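Local atomic coordinates of type II restriction enzyme ngomi (Neisseria gonorrhoeae, PDB entry 1FIU), a protein that recognises the double-stranded DNA sequence 5'-GCCGGC-3' and, as a magnesium-dependent homotetramer, cleaves it after the first G to leave terminal 5'-phosphates. Residues P139-L147 / N176-C186; I238-Y247 / K272-D283. All coordinates share one frame; numbering follows the deposited sequence.

Contact 1 of 2, residues P139-L147 / N176-C186; sequences PDIIVTRNL and NMPLLHASISC. With MG (magnesium ion), chain Q; MG (magnesium ion), chain N; ACY (acetic acid), chain R; nucleotides of chain D.
Backbone bonds join Ile141-Arg145 to Leu179-Ile184 as antiparallel neighbours, with Ile141-Ile184 and Arg145-Leu179 as hydrogen-bonded pairs. Between them lies a classic beta bulge: Val143 O accepts from both His181 N (2.8 Å) and Ala182 N (3.1 Å), the two donors arriving from the same face of its carbonyl plane. The extra residue shifts the register by one.

Apolar packing follows the alternation of the strands. On one face the branched side chains of Ile141 and Ile184 meet CB to CB at 3.8 Å, and Val143 touches the tip of Ile184 and the small methyl of Ala182, whose CB lies against Val143 CB and CG2. Ile141 CG1 lies anti to its carbonyl carbon (chi1 -64°), which carries CD1 along to Cys186 SG, 3.6 Å away; Cys73 of helix 62-81 lies against both residues. On the other face Leu180 CD1 reaches Ile142 CB, the two side chains crossing at about a right angle.

The metal-binding contacts lie at the end near the DNA. Asp140 OD2 takes a nearly straight bond (168°) from Cys186 N at 2.8 Å, on its anti side, which helps fix the rotation of the carboxylate. The same oxygen binds one magnesium ion, to which the backbone carbonyl Cys186 O is also a ligand at 2.2 Å, while Asp140 OD1 binds the second. Both metals share OP2 of the 5'-phosphate of the cleaved DNA, and an acetate bridges them. A carboxylate suits this place because its two oxygens can serve two cations. This is the two-metal active site of a PD-(D/E)XK nuclease, built on adjacent strands of the central sheet.

Contact 2 of 2, residues I238-Y247 / K272-D283; sequences IDCVYHFALY and KRLKDISDLPLD
Tyr242 turns one ring face to Leu280, whose CD1 makes a CH-pi contact 3.9 Å from the ring centroid. The ring belongs to strand 240-243, which runs parallel to the short strand 274-276; the connection through helices 246-256 and 259-270 makes the pair a beta-alpha-beta crossover at the edge of the central sheet. Val241 N, Lys275 N and His243 N supply the alternating parallel-strand bonds, the last, to Lys275 O, nearly straight at 173°.

On the other face of the sheet Val241 CG1 meets Leu274 CD1, and Leu246, from the start of helix 246-256, brings its CD1 to Leu274 CD2. The Arg273 chain bends twice, at chi2 and chi3, and folds back so that NH2 and NH1 bond Ile238 O and Asp239 O, both in the guanidinium plane; a flat guanidinium with several N-H groups suits two successive carbonyls.

Asp276 OD1 accepts from Leu246 N (3.0 Å), at the first turn of helix 246-256, where a carboxylate can accept from an N-H that has no carbonyl of its own helix to bond. OD2 makes an Asx turn with Ser278 N, also receives Ser278 OG, and has a salt bridge to Arg9. Over the carboxylate lies one face of Tyr247, stacked with its plane only 23° away.

Lys275, extended beyond CG, runs past Cys240 SG to a salt bridge with Asp283 and also bonds the backbone carbonyl of Tyr167 of the second subunit. Asp283 OD2 takes Tyr242 OH at 2.5 Å on its anti lone pair and Lys275 NZ at 2.8 Å on its syn side.

Overall arrangement
Both contacts belong to one mixed six-stranded sheet, in which strand 215-220 separates the antiparallel pair of contact 1 from the parallel pair of contact 2. Their centres are 18 Å apart, and their nearest atoms approach to about 4 Å without touching. Contact 1 holds the metals and the DNA end, whereas contact 2 lies across strand 215-220 from it, farther from the metals: the side chain of Leu280 is about 8 Å from that of Cys186, and that of Ile238 about 11 Å from a magnesium ion. Helix 62-81 packs against both. The second subunit also reaches both, receiving Arg145 of contact 1 at its C-terminal Val286 and bonding Lys275, Ser278 and Asp283 of contact 2.

Contact 1 of 2, residues P139-L147 / N176-C186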
# COMPACT_ATOMS: atom_id res chain seq x y z
N PRO I 139 -0.84 11.43 -16.17
CA PRO I 139 -1.09 10.31 -17.08
C PRO I 139 -0.81 10.68 -18.52
O PRO I 139 -0.79 11.86 -18.86
CB PRO I 139 -2.57 9.98 -16.85
CG PRO I 139 -2.84 10.52 -15.43
CD PRO I 139 -2.06 11.82 -15.46
N ASP I 140 -0.56 9.69 -19.37
CA ASP I 140 -0.29 9.97 -20.78
C ASP I 140 -1.57 10.43 -21.48
O ASP I 140 -1.55 11.40 -22.25
CB ASP I 140 0.23 8.70 -21.48
CG ASP I 140 1.57 8.27 -20.98
OD1 ASP I 140 2.23 9.10 -20.32
OD2 ASP I 140 1.97 7.11 -21.25
N ILE I 141 -2.65 9.72 -21.21
CA ILE I 141 -3.97 9.99 -21.78
C ILE I 141 -4.99 9.92 -20.67
O ILE I 141 -4.92 9.06 -19.81
CB ILE I 141 -4.39 8.90 -22.82
CG1 ILE I 141 -3.44 8.92 -24.02
CG2 ILE I 141 -5.84 9.12 -23.30
CD1 ILE I 141 -3.62 7.70 -24.93
N ILE I 142 -5.96 10.82 -20.69
CA ILE I 142 -7.00 10.75 -19.68
C ILE I 142 -8.36 10.78 -20.35
O ILE I 142 -8.51 11.33 -21.46
CB ILE I 142 -6.96 11.92 -18.63
CG1 ILE I 142 -7.09 13.28 -19.33
CG2 ILE I 142 -5.72 11.80 -17.77
CD1 ILE I 142 -7.10 14.48 -18.35
N VAL I 143 -9.33 10.14 -19.71
CA VAL I 143 -10.73 10.20 -20.14
C VAL I 143 -11.42 10.87 -18.96
O VAL I 143 -11.17 10.50 -17.82
CB VAL I 143 -11.37 8.81 -20.36
CG1 VAL I 143 -12.82 8.97 -20.87
CG2 VAL I 143 -10.55 8.03 -21.38
N THR I 144 -12.24 11.88 -19.23
CA THR I 144 -12.95 12.59 -18.17
C THR I 144 -14.44 12.67 -18.46
O THR I 144 -14.86 12.54 -19.62
CB THR I 144 -12.38 14.02 -18.00
OG1 THR I 144 -12.56 14.75 -19.22
CG2 THR I 144 -10.87 13.96 -17.70
N ARG I 145 -15.23 12.88 -17.41
CA ARG I 145 -16.69 13.00 -17.53
C ARG I 145 -17.11 14.36 -17.00
O ARG I 145 -16.81 14.71 -15.87
CB ARG I 145 -17.41 11.93 -16.69
CG ARG I 145 -18.90 11.82 -17.03
CD ARG I 145 -19.63 10.82 -16.17
NE ARG I 145 -21.05 10.77 -16.53
CZ ARG I 145 -21.91 9.87 -16.06
NH1 ARG I 145 -21.49 8.94 -15.21
NH2 ARG I 145 -23.19 9.90 -16.44
N ASN I 146 -17.81 15.13 -17.84
CA ASN I 146 -18.31 16.43 -17.42
C ASN I 146 -19.52 16.22 -16.53
O ASN I 146 -20.20 15.20 -16.61
CB ASN I 146 -18.69 17.25 -18.65
CG ASN I 146 -17.48 17.82 -19.36
OD1 ASN I 146 -17.53 18.14 -20.56
ND2 ASN I 146 -16.38 17.97 -18.63
N LEU I 147 -19.80 17.20 -15.68
CA LEU I 147 -20.91 17.09 -14.75
C LEU I 147 -22.25 17.26 -15.43
O LEU I 147 -22.32 17.71 -16.58
CB LEU I 147 -20.71 18.09 -13.63
CG LEU I 147 -19.31 17.97 -13.00
CD1 LEU I 147 -19.23 18.92 -11.82
CD2 LEU I 147 -19.04 16.53 -12.51
N ASN I 176 -17.89 22.51 -8.19
CA ASN I 176 -17.36 21.23 -8.62
C ASN I 176 -16.74 21.13 -10.01
O ASN I 176 -17.11 21.84 -10.95
CB ASN I 176 -18.47 20.20 -8.46
CG ASN I 176 -17.96 18.80 -8.62
OD1 ASN I 176 -16.75 18.57 -8.56
ND2 ASN I 176 -18.87 17.85 -8.81
N MET I 177 -15.80 20.19 -10.14
CA MET I 177 -15.02 19.95 -11.36
C MET I 177 -15.37 18.64 -12.06
O MET I 177 -16.07 17.80 -11.50
CB MET I 177 -13.54 19.94 -10.99
CG MET I 177 -13.06 21.22 -10.32
SD MET I 177 -11.81 20.88 -9.06
CE MET I 177 -12.87 20.19 -7.77
N PRO I 178 -14.87 18.44 -13.30
CA PRO I 178 -15.17 17.20 -14.01
C PRO I 178 -14.54 16.02 -13.27
O PRO I 178 -13.66 16.21 -12.45
CB PRO I 178 -14.51 17.39 -15.37
CG PRO I 178 -14.41 18.87 -15.51
CD PRO I 178 -14.07 19.35 -14.14
N LEU I 179 -15.00 14.83 -13.59
CA LEU I 179 -14.50 13.60 -12.96
C LEU I 179 -13.47 12.90 -13.85
O LEU I 179 -13.62 12.86 -15.07
CB LEU I 179 -15.67 12.64 -12.71
CG LEU I 179 -16.65 13.09 -11.61
CD1 LEU I 179 -18.05 12.54 -11.87
CD2 LEU I 179 -16.11 12.60 -10.25
N LEU I 180 -12.42 12.36 -13.23
CA LEU I 180 -11.40 11.62 -13.99
C LEU I 180 -11.94 10.19 -14.13
O LEU I 180 -12.15 9.50 -13.13
CB LEU I 180 -10.05 11.64 -13.24
CG LEU I 180 -8.93 10.87 -13.95
CD1 LEU I 180 -8.75 11.42 -15.37
CD2 LEU I 180 -7.62 10.97 -13.14
N HIS I 181 -12.18 9.76 -15.37
CA HIS I 181 -12.74 8.44 -15.62
C HIS I 181 -11.64 7.40 -15.79
O HIS I 181 -11.77 6.27 -15.30
CB HIS I 181 -13.59 8.47 -16.90
CG HIS I 181 -14.31 7.19 -17.16
ND1 HIS I 181 -14.07 6.39 -18.27
CD2 HIS I 181 -15.26 6.56 -16.44
CE1 HIS I 181 -14.85 5.33 -18.21
NE2 HIS I 181 -15.59 5.41 -17.12
N ALA I 182 -10.57 7.78 -16.47
CA ALA I 182 -9.49 6.83 -16.73
C ALA I 182 -8.13 7.45 -16.94
O ALA I 182 -8.00 8.56 -17.49
CB ALA I 182 -9.82 5.98 -17.97
N SER I 183 -7.11 6.70 -16.51
CA SER I 183 -5.70 7.03 -16.71
C SER I 183 -5.23 5.93 -17.66
O SER I 183 -5.32 4.75 -17.33
CB SER I 183 -4.89 6.90 -15.42
OG SER I 183 -3.49 6.99 -15.72
N ILE I 184 -4.78 6.33 -18.85
CA ILE I 184 -4.30 5.38 -19.85
C ILE I 184 -2.84 5.67 -20.12
O ILE I 184 -2.51 6.67 -20.72
CB ILE I 184 -5.11 5.52 -21.15
CG1 ILE I 184 -6.59 5.22 -20.88
CG2 ILE I 184 -4.52 4.58 -22.22
CD1 ILE I 184 -7.50 5.54 -22.03
N SER I 185 -1.97 4.80 -19.63
CA SER I 185 -0.55 4.94 -19.82
C SER I 185 -0.17 4.17 -21.10
O SER I 185 -0.66 3.07 -21.33
CB SER I 185 0.16 4.33 -18.61
OG SER I 185 1.48 3.95 -18.95
N CYS I 186 0.69 4.77 -21.94
CA CYS I 186 1.12 4.13 -23.19
C CYS I 186 2.63 3.87 -23.16
O CYS I 186 3.40 4.67 -22.64
CB CYS I 186 0.85 5.06 -24.40
SG CYS I 186 -0.87 5.47 -24.67
MG MG Q . 4.02 6.36 -21.33
MG MG N . 3.81 9.08 -18.86
C ACY R . 3.50 5.88 -18.30
O ACY R . 3.74 5.16 -19.38
OXT ACY R . 3.36 7.11 -18.24
CH3 ACY R . 3.35 5.09 -17.00
OP3 DC D 1 6.72 9.18 -18.90
P DC D 1 6.51 8.06 -19.88
OP1 DC D 1 7.09 6.73 -19.42
OP2 DC D 1 5.09 7.95 -20.39
O5' DC D 1 7.39 8.44 -21.20
C5' DC D 1 6.79 9.15 -22.29
C4' DC D 1 7.68 9.06 -23.51
O4' DC D 1 8.84 9.91 -23.29
C3' DC D 1 8.25 7.67 -23.77
O3' DC D 1 7.47 6.96 -24.70
C2' DC D 1 9.64 7.93 -24.32
C1' DC D 1 10.01 9.33 -23.87
N1 DC D 1 11.04 9.26 -22.81
C2 DC D 1 12.38 9.35 -23.18
O2 DC D 1 12.66 9.44 -24.38
N3 DC D 1 13.34 9.34 -22.21
C4 DC D 1 13.00 9.22 -20.93
N4 DC D 1 13.98 9.22 -20.01
C5 DC D 1 11.63 9.09 -20.52
C6 DC D 1 10.70 9.11 -21.49
O HOH W 1 2.27 9.46 -17.17
O HOH W 2 5.01 9.17 -16.91
O HOH W 3 4.26 11.17 -19.37
O HOH W 4 5.91 5.33 -21.35
O HOH W 5 4.13 7.33 -23.34

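Contact 2 of 2, residues I238-Y247 / K272-D283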
# COMPACT_ATOMS: atom_id res chain seq x y z
N ILE I 238 -2.16 -1.69 -11.51
CA ILE I 238 -2.66 -1.68 -12.87
C ILE I 238 -3.88 -2.57 -13.03
O ILE I 238 -3.84 -3.78 -12.70
CB ILE I 238 -1.52 -2.16 -13.83
CG1 ILE I 238 -0.27 -1.30 -13.62
CG2 ILE I 238 -1.98 -2.15 -15.28
CD1 ILE I 238 -0.46 0.16 -13.77
N ASP I 239 -4.97 -2.01 -13.55
CA ASP I 239 -6.19 -2.80 -13.74
C ASP I 239 -5.99 -3.93 -14.75
O ASP I 239 -6.41 -5.07 -14.51
CB ASP I 239 -7.35 -1.94 -14.26
CG ASP I 239 -7.78 -0.85 -13.28
OD1 ASP I 239 -7.26 -0.78 -12.16
OD2 ASP I 239 -8.65 -0.06 -13.67
N CYS I 240 -5.41 -3.59 -15.89
CA CYS I 240 -5.19 -4.54 -16.99
C CYS I 240 -4.28 -3.88 -18.03
O CYS I 240 -4.20 -2.65 -18.10
CB CYS I 240 -6.52 -4.90 -17.63
SG CYS I 240 -6.43 -6.38 -18.75
N VAL I 241 -3.58 -4.70 -18.82
CA VAL I 241 -2.72 -4.20 -19.89
C VAL I 241 -3.36 -4.57 -21.22
O VAL I 241 -3.98 -5.63 -21.34
CB VAL I 241 -1.30 -4.81 -19.77
CG1 VAL I 241 -0.42 -4.44 -20.97
CG2 VAL I 241 -0.63 -4.29 -18.51
N TYR I 242 -3.23 -3.70 -22.21
CA TYR I 242 -3.82 -3.95 -23.52
C TYR I 242 -2.74 -3.89 -24.59
O TYR I 242 -1.98 -2.93 -24.64
CB TYR I 242 -4.89 -2.88 -23.80
CG TYR I 242 -6.02 -2.96 -22.80
CD1 TYR I 242 -5.87 -2.46 -21.50
CD2 TYR I 242 -7.23 -3.59 -23.14
CE1 TYR I 242 -6.91 -2.58 -20.54
CE2 TYR I 242 -8.27 -3.71 -22.19
CZ TYR I 242 -8.10 -3.20 -20.89
OH TYR I 242 -9.11 -3.36 -19.97
N HIS I 243 -2.68 -4.92 -25.44
CA HIS I 243 -1.67 -5.01 -26.48
C HIS I 243 -2.20 -4.44 -27.79
O HIS I 243 -3.36 -4.70 -28.17
CB HIS I 243 -1.25 -6.49 -26.68
CG HIS I 243 0.02 -6.65 -27.48
ND1 HIS I 243 0.02 -6.87 -28.84
CD2 HIS I 243 1.31 -6.53 -27.11
CE1 HIS I 243 1.28 -6.88 -29.28
NE2 HIS I 243 2.08 -6.68 -28.25
N PHE I 244 -1.35 -3.71 -28.50
CA PHE I 244 -1.75 -3.08 -29.75
C PHE I 244 -2.12 -4.04 -30.88
O PHE I 244 -2.80 -3.65 -31.83
CB PHE I 244 -0.67 -2.09 -30.24
CG PHE I 244 0.33 -2.68 -31.21
CD1 PHE I 244 0.47 -2.13 -32.48
CD2 PHE I 244 1.16 -3.75 -30.84
CE1 PHE I 244 1.43 -2.62 -33.37
CE2 PHE I 244 2.12 -4.25 -31.74
CZ PHE I 244 2.25 -3.68 -32.99
N ALA I 245 -1.70 -5.30 -30.76
CA ALA I 245 -1.99 -6.28 -31.80
C ALA I 245 -1.96 -7.67 -31.19
O ALA I 245 -1.16 -8.54 -31.56
CB ALA I 245 -0.94 -6.16 -32.92
N LEU I 246 -2.88 -7.91 -30.27
CA LEU I 246 -2.87 -9.17 -29.56
C LEU I 246 -3.08 -10.42 -30.41
O LEU I 246 -2.38 -11.42 -30.20
CB LEU I 246 -3.93 -9.15 -28.45
CG LEU I 246 -3.73 -10.29 -27.43
CD1 LEU I 246 -2.67 -9.91 -26.40
CD2 LEU I 246 -5.03 -10.58 -26.73
N TYR I 247 -4.04 -10.37 -31.34
CA TYR I 247 -4.35 -11.51 -32.19
C TYR I 247 -3.14 -11.91 -33.03
O TYR I 247 -2.85 -13.10 -33.18
CB TYR I 247 -5.52 -11.17 -33.12
CG TYR I 247 -6.73 -10.61 -32.38
CD1 TYR I 247 -7.57 -9.68 -33.01
CD2 TYR I 247 -7.01 -10.99 -31.07
CE1 TYR I 247 -8.65 -9.13 -32.33
CE2 TYR I 247 -8.10 -10.44 -30.37
CZ TYR I 247 -8.91 -9.50 -31.01
OH TYR I 247 -9.96 -8.91 -30.34
N LYS I 272 -6.36 -12.79 -16.98
CA LYS I 272 -6.99 -11.47 -17.02
C LYS I 272 -6.04 -10.31 -16.76
O LYS I 272 -6.41 -9.34 -16.09
CB LYS I 272 -8.14 -11.41 -16.00
CG LYS I 272 -9.14 -12.55 -16.13
CD LYS I 272 -9.71 -12.66 -17.53
CE LYS I 272 -10.62 -13.87 -17.68
NZ LYS I 272 -11.10 -14.06 -19.08
N ARG I 273 -4.81 -10.41 -17.28
CA ARG I 273 -3.84 -9.32 -17.10
C ARG I 273 -3.49 -8.68 -18.43
O ARG I 273 -2.91 -7.60 -18.47
CB ARG I 273 -2.51 -9.78 -16.47
CG ARG I 273 -2.64 -10.63 -15.20
CD ARG I 273 -3.56 -9.97 -14.16
NE ARG I 273 -3.03 -8.71 -13.64
CZ ARG I 273 -3.72 -7.56 -13.64
NH1 ARG I 273 -4.94 -7.52 -14.16
NH2 ARG I 273 -3.20 -6.47 -13.08
N LEU I 274 -3.86 -9.35 -19.51
CA LEU I 274 -3.56 -8.87 -20.86
C LEU I 274 -4.72 -9.10 -21.84
O LEU I 274 -5.28 -10.21 -21.91
CB LEU I 274 -2.28 -9.58 -21.39
CG LEU I 274 -1.79 -9.11 -22.76
CD1 LEU I 274 -1.40 -7.61 -22.69
CD2 LEU I 274 -0.60 -9.98 -23.19
N LYS I 275 -5.08 -8.06 -22.59
CA LYS I 275 -6.15 -8.13 -23.57
C LYS I 275 -5.72 -7.41 -24.85
O LYS I 275 -4.57 -6.98 -24.96
CB LYS I 275 -7.43 -7.47 -23.01
CG LYS I 275 -7.99 -8.15 -21.75
CD LYS I 275 -9.24 -7.41 -21.24
CE LYS I 275 -9.77 -8.01 -19.93
NZ LYS I 275 -11.16 -7.47 -19.64
N ASP I 276 -6.63 -7.29 -25.81
CA ASP I 276 -6.33 -6.63 -27.07
C ASP I 276 -6.76 -5.16 -26.99
O ASP I 276 -7.65 -4.83 -26.20
CB ASP I 276 -7.11 -7.27 -28.22
CG ASP I 276 -6.79 -6.64 -29.56
OD1 ASP I 276 -5.62 -6.72 -29.98
OD2 ASP I 276 -7.69 -6.07 -30.19
N ILE I 277 -6.17 -4.31 -27.82
CA ILE I 277 -6.54 -2.88 -27.85
C ILE I 277 -8.08 -2.75 -28.06
O ILE I 277 -8.71 -1.85 -27.50
CB ILE I 277 -5.76 -2.12 -28.99
CG1 ILE I 277 -6.15 -0.64 -29.06
CG2 ILE I 277 -6.04 -2.77 -30.34
CD1 ILE I 277 -5.75 0.13 -27.86
N SER I 278 -8.68 -3.67 -28.83
CA SER I 278 -10.13 -3.60 -29.09
C SER I 278 -11.01 -3.87 -27.86
O SER I 278 -12.21 -3.59 -27.87
CB SER I 278 -10.53 -4.57 -30.24
OG SER I 278 -10.47 -5.92 -29.85
N ASP I 279 -10.43 -4.43 -26.81
CA ASP I 279 -11.18 -4.70 -25.59
C ASP I 279 -11.26 -3.45 -24.72
O ASP I 279 -12.15 -3.32 -23.85
CB ASP I 279 -10.46 -5.79 -24.79
CG ASP I 279 -10.53 -7.13 -25.46
OD1 ASP I 279 -11.66 -7.56 -25.71
OD2 ASP I 279 -9.46 -7.73 -25.75
N LEU I 280 -10.37 -2.50 -24.97
CA LEU I 280 -10.31 -1.31 -24.13
C LEU I 280 -11.55 -0.43 -24.09
O LEU I 280 -12.03 -0.08 -22.99
CB LEU I 280 -9.07 -0.47 -24.46
CG LEU I 280 -8.89 0.76 -23.56
CD1 LEU I 280 -8.90 0.36 -22.07
CD2 LEU I 280 -7.58 1.46 -23.91
N PRO I 281 -12.11 -0.04 -25.25
CA PRO I 281 -13.31 0.82 -25.20
C PRO I 281 -14.44 0.21 -24.38
O PRO I 281 -15.04 0.88 -23.54
CB PRO I 281 -13.69 0.97 -26.68
CG PRO I 281 -12.36 0.84 -27.38
CD PRO I 281 -11.70 -0.30 -26.64
N LEU I 282 -14.72 -1.08 -24.59
CA LEU I 282 -15.77 -1.74 -23.81
C LEU I 282 -15.40 -1.87 -22.33
O LEU I 282 -16.27 -1.76 -21.46
CB LEU I 282 -16.08 -3.14 -24.39
CG LEU I 282 -17.21 -3.18 -25.42
CD1 LEU I 282 -17.20 -4.54 -26.13
CD2 LEU I 282 -18.57 -2.93 -24.73
N ASP I 283 -14.12 -2.10 -22.02
CA ASP I 283 -13.73 -2.19 -20.61
C ASP I 283 -13.88 -0.82 -19.92
O ASP I 283 -14.08 -0.76 -18.72
CB ASP I 283 -12.30 -2.72 -20.47
CG ASP I 283 -12.24 -4.24 -20.54
OD1 ASP I 283 -13.32 -4.87 -20.60
OD2 ASP I 283 -11.13 -4.80 -20.52
O HOH W 6 -9.86 -9.45 -27.81